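Long-range contact in HcgC (Methanococcus maripaludis S2, PDB 5O4J), which probably transfers a methyl group from S-adenosylmethionine to a pyridinol carbon during biosynthesis of the [Fe]-hydrogenase cofactor: residues D183-L195 / E241-V253. Residues are numbered along the deposited sequence; the frame is centred on the assembly and turned at random. Where two conformers were deposited one is given.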
loop_
_atom_site.group_PDB
_atom_site.type_symbol
_atom_site.label_atom_id
_atom_site.label_comp_id
_atom_site.label_asym_id
_atom_site.label_seq_id
_atom_site.Cartn_x
_atom_site.Cartn_y
_atom_site.Cartn_z
ATOM N N ASP A 183 -10.836 2.041 8.973
ATOM C CA ASP A 183 -9.696 1.354 8.381
ATOM C C ASP A 183 -10.122 0.077 7.657
ATOM O O ASP A 183 -9.554 -0.272 6.619
ATOM C CB ASP A 183 -8.666 1.060 9.463
ATOM C CG ASP A 183 -7.957 2.302 9.946
ATOM O OD1 ASP A 183 -8.071 3.378 9.312
ATOM O OD2 ASP A 183 -7.261 2.199 10.976
ATOM N N ILE A 184 -11.104 -0.644 8.205
ATOM C CA ILE A 184 -11.674 -1.795 7.514
ATOM C C ILE A 184 -12.186 -1.376 6.146
ATOM O O ILE A 184 -11.924 -2.031 5.128
ATOM C CB ILE A 184 -12.795 -2.422 8.364
ATOM C CG1 ILE A 184 -12.199 -3.166 9.555
ATOM C CG2 ILE A 184 -13.669 -3.376 7.532
ATOM C CD1 ILE A 184 -13.209 -3.464 10.654
ATOM N N ILE A 185 -12.933 -0.278 6.104
ATOM C CA ILE A 185 -13.504 0.159 4.841
ATOM C C ILE A 185 -12.408 0.620 3.881
ATOM O O ILE A 185 -12.430 0.277 2.692
ATOM C CB ILE A 185 -14.571 1.246 5.098
ATOM C CG1 ILE A 185 -15.783 0.606 5.789
ATOM C CG2 ILE A 185 -14.985 1.903 3.791
ATOM C CD1 ILE A 185 -16.828 1.587 6.308
ATOM N N MET A 186 -11.428 1.388 4.377
ATOM C CA MET A 186 -10.364 1.892 3.510
ATOM C C MET A 186 -9.527 0.756 2.931
ATOM O O MET A 186 -9.230 0.741 1.727
ATOM C CB MET A 186 -9.482 2.865 4.289
ATOM C CG MET A 186 -10.173 4.156 4.665
ATOM S SD MET A 186 -10.693 5.157 3.253
ATOM C CE MET A 186 -9.098 5.771 2.736
ATOM N N ASP A 187 -9.129 -0.209 3.770
ATOM C CA ASP A 187 -8.353 -1.331 3.261
ATOM C C ASP A 187 -9.182 -2.151 2.273
ATOM O O ASP A 187 -8.665 -2.628 1.261
ATOM C CB ASP A 187 -7.857 -2.207 4.417
ATOM C CG ASP A 187 -6.612 -1.641 5.097
ATOM O OD1 ASP A 187 -6.004 -0.707 4.546
ATOM O OD2 ASP A 187 -6.229 -2.145 6.177
ATOM N N SER A 188 -10.480 -2.297 2.539
ATOM C CA SER A 188 -11.346 -3.014 1.610
ATOM C C SER A 188 -11.410 -2.307 0.264
ATOM O O SER A 188 -11.300 -2.949 -0.782
ATOM C CB SER A 188 -12.745 -3.168 2.203
ATOM O OG SER A 188 -12.728 -3.968 3.367
ATOM N N CYS A 189 -11.572 -0.981 0.275
ATOM C CA CYS A 189 -11.647 -0.217 -0.967
ATOM C C CYS A 189 -10.406 -0.410 -1.819
ATOM O O CYS A 189 -10.496 -0.527 -3.044
ATOM C CB CYS A 189 -11.827 1.265 -0.659
ATOM S SG CYS A 189 -13.474 1.678 -0.182
ATOM N N ARG A 190 -9.235 -0.416 -1.195
ATOM C CA ARG A 190 -8.010 -0.496 -1.972
ATOM C C ARG A 190 -7.902 -1.842 -2.670
ATOM O O ARG A 190 -7.483 -1.904 -3.833
ATOM C CB ARG A 190 -6.812 -0.205 -1.064
ATOM C CG ARG A 190 -6.850 1.256 -0.580
ATOM C CD ARG A 190 -5.577 1.737 0.090
ATOM N NE ARG A 190 -5.846 2.268 1.427
ATOM C CZ ARG A 190 -5.624 1.615 2.567
ATOM N NH1 ARG A 190 -5.107 0.392 2.560
ATOM N NH2 ARG A 190 -5.913 2.194 3.727
ATOM N N GLU A 191 -8.351 -2.920 -2.012
ATOM C CA GLU A 191 -8.344 -4.234 -2.651
ATOM C C GLU A 191 -9.451 -4.364 -3.692
ATOM O O GLU A 191 -9.239 -4.954 -4.758
ATOM C CB GLU A 191 -8.489 -5.338 -1.599
ATOM C CG GLU A 191 -8.337 -6.721 -2.195
ATOM C CD GLU A 191 -8.413 -7.853 -1.177
ATOM O OE1 GLU A 191 -8.370 -7.604 0.052
ATOM O OE2 GLU A 191 -8.506 -9.007 -1.634
ATOM N N ILE A 192 -10.645 -3.842 -3.393
ATOM C CA ILE A 192 -11.756 -3.901 -4.342
ATOM C C ILE A 192 -11.397 -3.174 -5.629
ATOM O O ILE A 192 -11.746 -3.619 -6.731
ATOM C CB ILE A 192 -13.027 -3.324 -3.693
ATOM C CG1 ILE A 192 -13.568 -4.303 -2.655
ATOM C CG2 ILE A 192 -14.093 -2.970 -4.735
ATOM C CD1 ILE A 192 -14.446 -3.666 -1.603
ATOM N N ASN A 193 -10.706 -2.036 -5.514
ATOM C CA ASN A 193 -10.382 -1.275 -6.714
ATOM C C ASN A 193 -9.548 -2.092 -7.688
ATOM O O ASN A 193 -9.610 -1.859 -8.898
ATOM C CB ASN A 193 -9.650 0.007 -6.356
ATOM C CG ASN A 193 -9.845 1.066 -7.400
ATOM O OD1 ASN A 193 -10.958 1.531 -7.622
ATOM N ND2 ASN A 193 -8.767 1.444 -8.066
ATOM N N GLU A 194 -8.772 -3.052 -7.178
ATOM C CA GLU A 194 -7.921 -3.888 -8.011
ATOM C C GLU A 194 -8.660 -5.057 -8.648
ATOM O O GLU A 194 -8.066 -5.765 -9.466
ATOM C CB GLU A 194 -6.729 -4.380 -7.182
ATOM C CG GLU A 194 -5.806 -3.235 -6.816
ATOM C CD GLU A 194 -4.527 -3.660 -6.113
ATOM O OE1 GLU A 194 -4.409 -4.829 -5.690
ATOM O OE2 GLU A 194 -3.637 -2.800 -5.982
ATOM N N LEU A 195 -9.931 -5.278 -8.314
ATOM C CA LEU A 195 -10.711 -6.285 -9.019
ATOM C C LEU A 195 -10.836 -5.926 -10.496
ATOM O O LEU A 195 -10.986 -4.755 -10.860
ATOM C CB LEU A 195 -12.105 -6.415 -8.405
ATOM C CG LEU A 195 -12.197 -6.956 -6.982
ATOM C CD1 LEU A 195 -13.628 -6.798 -6.471
ATOM C CD2 LEU A 195 -11.735 -8.415 -6.899
ATOM N N GLU A 241 -17.223 -10.603 -4.789
ATOM C CA GLU A 241 -15.912 -10.264 -4.243
ATOM C C GLU A 241 -16.008 -9.067 -3.308
ATOM O O GLU A 241 -15.267 -8.981 -2.319
ATOM C CB GLU A 241 -14.928 -9.983 -5.382
ATOM C CG GLU A 241 -14.628 -11.199 -6.245
ATOM C CD GLU A 241 -15.610 -11.367 -7.403
ATOM O OE1 GLU A 241 -16.697 -10.749 -7.377
ATOM O OE2 GLU A 241 -15.293 -12.130 -8.341
ATOM N N LEU A 242 -16.924 -8.141 -3.602
ATOM C CA LEU A 242 -17.127 -6.971 -2.751
ATOM C C LEU A 242 -17.441 -7.375 -1.315
ATOM O O LEU A 242 -16.816 -6.882 -0.365
ATOM C CB LEU A 242 -18.255 -6.119 -3.339
ATOM C CG LEU A 242 -18.833 -4.949 -2.554
ATOM C CD1 LEU A 242 -17.767 -3.986 -2.096
ATOM C CD2 LEU A 242 -19.883 -4.228 -3.420
ATOM N N GLU A 243 -18.402 -8.280 -1.129
ATOM C CA GLU A 243 -18.747 -8.704 0.224
ATOM C C GLU A 243 -17.632 -9.550 0.844
ATOM O O GLU A 243 -17.360 -9.442 2.044
ATOM C CB GLU A 243 -20.060 -9.490 0.227
ATOM C CG GLU A 243 -21.279 -8.798 -0.433
ATOM C CD GLU A 243 -21.584 -7.419 0.133
ATOM O OE1 GLU A 243 -21.595 -7.273 1.372
ATOM O OE2 GLU A 243 -21.851 -6.497 -0.666
ATOM N N GLU A 244 -16.992 -10.410 0.046
ATOM C CA GLU A 244 -15.927 -11.252 0.585
ATOM C C GLU A 244 -14.763 -10.414 1.109
ATOM O O GLU A 244 -14.209 -10.717 2.173
ATOM C CB GLU A 244 -15.434 -12.238 -0.475
ATOM C CG GLU A 244 -16.412 -13.368 -0.795
ATOM C CD GLU A 244 -16.308 -14.538 0.171
ATOM O OE1 GLU A 244 -17.293 -15.296 0.296
ATOM O OE2 GLU A 244 -15.240 -14.708 0.799
ATOM N N ILE A 245 -14.379 -9.357 0.389
ATOM C CA ILE A 245 -13.264 -8.528 0.832
ATOM C C ILE A 245 -13.619 -7.784 2.112
ATOM O O ILE A 245 -12.803 -7.685 3.035
ATOM C CB ILE A 245 -12.846 -7.566 -0.294
ATOM C CG1 ILE A 245 -12.155 -8.360 -1.400
ATOM C CG2 ILE A 245 -11.938 -6.462 0.230
ATOM C CD1 ILE A 245 -12.082 -7.638 -2.708
ATOM N N LEU A 246 -14.823 -7.214 2.173
ATOM C CA LEU A 246 -15.262 -6.540 3.389
ATOM C C LEU A 246 -15.295 -7.512 4.553
ATOM O O LEU A 246 -14.800 -7.211 5.639
ATOM C CB LEU A 246 -16.646 -5.927 3.189
ATOM C CG LEU A 246 -16.642 -4.540 2.574
ATOM C CD1 LEU A 246 -18.049 -4.214 2.072
ATOM C CD2 LEU A 246 -16.151 -3.521 3.595
ATOM N N SER A 247 -15.900 -8.690 4.340
ATOM C CA SER A 247 -16.008 -9.668 5.416
ATOM C C SER A 247 -14.635 -10.105 5.907
ATOM O O SER A 247 -14.423 -10.249 7.116
ATOM C CB SER A 247 -16.819 -10.876 4.950
ATOM O OG SER A 247 -18.184 -10.523 4.816
ATOM N N LYS A 248 -13.695 -10.334 4.985
ATOM C CA LYS A 248 -12.341 -10.716 5.385
ATOM C C LYS A 248 -11.701 -9.642 6.248
ATOM O O LYS A 248 -11.065 -9.942 7.268
ATOM C CB LYS A 248 -11.492 -10.986 4.142
ATOM C CG LYS A 248 -9.999 -11.188 4.397
ATOM C CD LYS A 248 -9.252 -11.408 3.084
ATOM C CE LYS A 248 -9.173 -10.140 2.231
ATOM N NZ LYS A 248 -8.512 -10.412 0.924
ATOM N N ASN A 249 -11.870 -8.377 5.874
ATOM C CA ASN A 249 -11.257 -7.318 6.665
ATOM C C ASN A 249 -11.932 -7.162 8.020
ATOM O O ASN A 249 -11.258 -6.875 9.014
ATOM C CB ASN A 249 -11.265 -6.015 5.878
ATOM C CG ASN A 249 -10.053 -5.893 5.005
ATOM O OD1 ASN A 249 -8.933 -5.879 5.510
ATOM N ND2 ASN A 249 -10.252 -5.823 3.703
ATOM N N ILE A 250 -13.253 -7.365 8.091
ATOM C CA ILE A 250 -13.934 -7.387 9.382
ATOM C C ILE A 250 -13.366 -8.492 10.266
ATOM O O ILE A 250 -13.151 -8.297 11.468
ATOM C CB ILE A 250 -15.453 -7.555 9.189
ATOM C CG1 ILE A 250 -16.029 -6.330 8.482
ATOM C CG2 ILE A 250 -16.147 -7.779 10.551
ATOM C CD1 ILE A 250 -17.396 -6.546 7.885
ATOM N N SER A 251 -13.113 -9.672 9.690
ATOM C CA SER A 251 -12.641 -10.803 10.487
ATOM C C SER A 251 -11.243 -10.586 11.054
ATOM O O SER A 251 -10.856 -11.280 12.004
ATOM C CB SER A 251 -12.658 -12.097 9.659
ATOM O OG SER A 251 -11.600 -12.119 8.718
ATOM N N ARG A 252 -10.479 -9.630 10.520
ATOM C CA ARG A 252 -9.140 -9.402 11.055
ATOM C C ARG A 252 -9.179 -8.752 12.431
ATOM O O ARG A 252 -8.178 -8.809 13.160
ATOM C CB ARG A 252 -8.326 -8.546 10.086
ATOM C CG ARG A 252 -8.043 -9.235 8.759
ATOM C CD ARG A 252 -7.072 -8.408 7.932
ATOM N NE ARG A 252 -6.593 -9.128 6.754
ATOM C CZ ARG A 252 -5.691 -10.102 6.775
ATOM N NH1 ARG A 252 -5.327 -10.681 5.636
ATOM N NH2 ARG A 252 -5.159 -10.509 7.922
ATOM N N VAL A 253 -10.304 -8.148 12.815
ATOM C CA VAL A 253 -10.386 -7.514 14.127
ATOM C C VAL A 253 -10.301 -8.583 15.205
ATOM O O VAL A 253 -11.002 -9.605 15.156
ATOM C CB VAL A 253 -11.669 -6.682 14.262
ATOM C CG1 VAL A 253 -11.780 -6.076 15.662
ATOM C CG2 VAL A 253 -11.685 -5.581 13.215
HETATM O O HOH W 1 -8.127 -5.633 1.794
#
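Glu241 lays its CB against both methyls of Leu195, nearest CD1 at 3.6 Å. At the next residue, Leu242, CD1 meets Ile192 CD1 methyl to methyl at 3.4 Å, tighter than usual van der Waals contact. Ile245 fills the groove between Ser188, Glu191 and Ile192: its CG2 faces Ser188 O, while its CD1 packs 3.7 Å from Ile192 CG1. Leu246 CD2 lies beside the Ser188 hydroxyl, which donates to Ile184 O in its own helix.

Lys248, bent at chi3 (70°), brings NZ into the fork of the Glu191 carboxylate, 2.9 Å from both OE1 and OE2 and on the syn side of each. Glu191 reaches it with CG anti to the backbone N (chi1 -174°) and an extended chain that crosses over Ile245. A water donates to Glu191 OE1 and Asp187 O and accepts from Asn249 ND2, which also makes a weak bond to Ser188 OG (3.1 Å). With alanine in place of Glu191, the Lys248 ammonium would probably lose its charged partner, the water one of its acceptors and Ile245 part of its cover. Past Asn249, Ile250 CG1 meets Ile184 CG2, and Val253 CG2 lies 3.7 Å from Ile184 CD1.

Segments 183-193 and 241-251 run roughly antiparallel at 141°, their axes approaching to 9.1 Å; with Ile230 of strand 230-234 packed against Ser188, Ile192 and Leu246, they form a helix pair layered on the antiparallel sheet beside the Rossmann-like domain.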